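Local coordinates for peroxisomal membrane protein LPX1 (Saccharomyces cerevisiae, PDB 2Y6U), which hydrolyses ester bonds of lipids in peroxisomes, with acyl esterase, lipase and phospholipase A activity, at residues 47-51 with 81-85. Sequence-based numbering, arbitrary orientation.
Sequences SRTAT and EGNYA
The side-chain amide of N83 overlaps the type I beta turn S47-A50, reaching its two hydroxyls with the nitrogen and its last methyl with the oxygen. ND2 of N83 donates a hydrogen bond of 3.2 Å to OG of S47; it is bent (138° at the hydrogen), and the hydroxyl lies 22° out of the amide plane. With chi1 of 57°, S47 sets OG between its own backbone N and carbonyl carbon, which brings OG up to the amide. T49 crosses the N83 side chain, its OG1 also 3.2 Å from ND2 of N83 but at too poor an angle for a bond. On the other branch, OD1 of N83 rests 3.4 Å from CB of A50. Cut back to an alanine here, the side chain would probably leave the S47 hydroxyl without this donor and open a gap beside A50. The backbones then join in parallel: N of T51 donates to O of N83 (2.9 Å), which CA of A50 also approaches, and N of A85 donates to O of T51 (3.1 Å). T51 and Y84 pair with both CB atoms on one face, 4.2 Å apart; the Y84 ring then leads off to hydrogen-bond H342 of helix 330-347 through OH. N83, with a left-handed backbone, shares the place opposite D79 with Y84, a G1 beta bulge at the start of the strand. Strands 51-58 and 84-92 thus start side by side in the mixed, mainly parallel sheet of the alpha/beta hydrolase fold, with the Q351 loop against T49 and T51 and strand 35-40 on the far side of 84-92.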
loop_
_atom_site.group_PDB
_atom_site.type_symbol
_atom_site.label_atom_id
_atom_site.label_comp_id
_atom_site.label_asym_id
_atom_site.label_seq_id
_atom_site.Cartn_x
_atom_site.Cartn_y
_atom_site.Cartn_z
ATOM N N SER A 47 25.458 -3.825 21.797
ATOM C CA SER A 47 26.248 -4.971 21.366
ATOM C C SER A 47 25.822 -5.283 19.937
ATOM O O SER A 47 24.905 -4.634 19.399
ATOM C CB SER A 47 26.041 -6.174 22.291
ATOM O OG SER A 47 24.687 -6.562 22.377
ATOM N N ARG A 48 26.489 -6.250 19.312
ATOM C CA ARG A 48 26.135 -6.672 17.942
ATOM C C ARG A 48 24.719 -7.265 17.917
ATOM O O ARG A 48 23.940 -6.967 17.003
ATOM C CB ARG A 48 27.127 -7.722 17.403
ATOM C CG ARG A 48 28.567 -7.233 17.174
ATOM C CD ARG A 48 29.475 -8.385 16.754
ATOM N NE ARG A 48 30.894 -8.187 17.108
ATOM C CZ ARG A 48 31.866 -9.054 16.821
ATOM N NH1 ARG A 48 31.581 -10.183 16.179
ATOM N NH2 ARG A 48 33.135 -8.808 17.179
ATOM N N THR A 49 24.423 -8.096 18.940
ATOM C CA THR A 49 23.132 -8.825 19.085
ATOM C C THR A 49 21.921 -8.000 19.624
ATOM O O THR A 49 20.848 -8.569 19.851
ATOM C CB THR A 49 23.269 -10.090 20.028
ATOM O OG1 THR A 49 23.347 -9.662 21.398
ATOM C CG2 THR A 49 24.486 -10.967 19.661
ATOM N N ALA A 50 22.100 -6.696 19.856
ATOM C CA ALA A 50 21.073 -5.885 20.497
ATOM C C ALA A 50 19.980 -5.552 19.481
ATOM O O ALA A 50 20.234 -5.063 18.385
ATOM C CB ALA A 50 21.650 -4.648 21.085
ATOM N N THR A 51 18.743 -5.818 19.858
ATOM C CA THR A 51 17.599 -5.457 19.001
ATOM C C THR A 51 17.384 -3.984 19.059
ATOM O O THR A 51 17.300 -3.374 20.129
ATOM C CB THR A 51 16.343 -6.191 19.471
ATOM O OG1 THR A 51 16.615 -7.573 19.498
ATOM C CG2 THR A 51 15.179 -5.988 18.572
ATOM N N GLU A 81 19.871 -7.553 29.932
ATOM C CA GLU A 81 19.791 -8.925 29.399
ATOM C C GLU A 81 18.762 -9.182 28.268
ATOM O O GLU A 81 19.067 -9.905 27.310
ATOM C CB GLU A 81 19.609 -9.927 30.554
ATOM C CG GLU A 81 20.836 -10.000 31.523
ATOM C CD GLU A 81 20.438 -10.375 32.954
ATOM O OE1 GLU A 81 19.214 -10.365 33.235
ATOM O OE2 GLU A 81 21.329 -10.680 33.795
ATOM N N GLY A 82 17.575 -8.572 28.327
ATOM C CA GLY A 82 16.660 -8.564 27.166
ATOM C C GLY A 82 17.275 -7.918 25.914
ATOM O O GLY A 82 16.689 -7.977 24.825
ATOM N N ASN A 83 18.435 -7.265 26.106
ATOM C CA ASN A 83 19.307 -6.764 25.044
ATOM C C ASN A 83 18.585 -6.053 23.870
ATOM O O ASN A 83 18.675 -6.448 22.703
ATOM C CB ASN A 83 20.218 -7.862 24.534
ATOM C CG ASN A 83 21.571 -7.341 24.228
ATOM O OD1 ASN A 83 21.744 -6.118 24.096
ATOM N ND2 ASN A 83 22.557 -8.232 24.160
ATOM N N TYR A 84 17.878 -5.009 24.246
ATOM C CA TYR A 84 17.185 -4.150 23.294
ATOM C C TYR A 84 17.404 -2.694 23.753
ATOM O O TYR A 84 17.795 -2.444 24.919
ATOM C CB TYR A 84 15.695 -4.516 23.252
ATOM C CG TYR A 84 14.876 -4.334 24.551
ATOM C CD1 TYR A 84 14.376 -3.091 24.920
ATOM C CD2 TYR A 84 14.557 -5.424 25.366
ATOM C CE1 TYR A 84 13.612 -2.917 26.070
ATOM C CE2 TYR A 84 13.793 -5.257 26.524
ATOM C CZ TYR A 84 13.304 -3.993 26.860
ATOM O OH TYR A 84 12.539 -3.808 28.018
ATOM N N ALA A 85 17.157 -1.784 22.840
ATOM C CA ALA A 85 17.116 -0.359 23.088
ATOM C C ALA A 85 16.373 0.329 21.968
ATOM O O ALA A 85 16.441 -0.077 20.810
ATOM C CB ALA A 85 18.603 0.247 23.210
#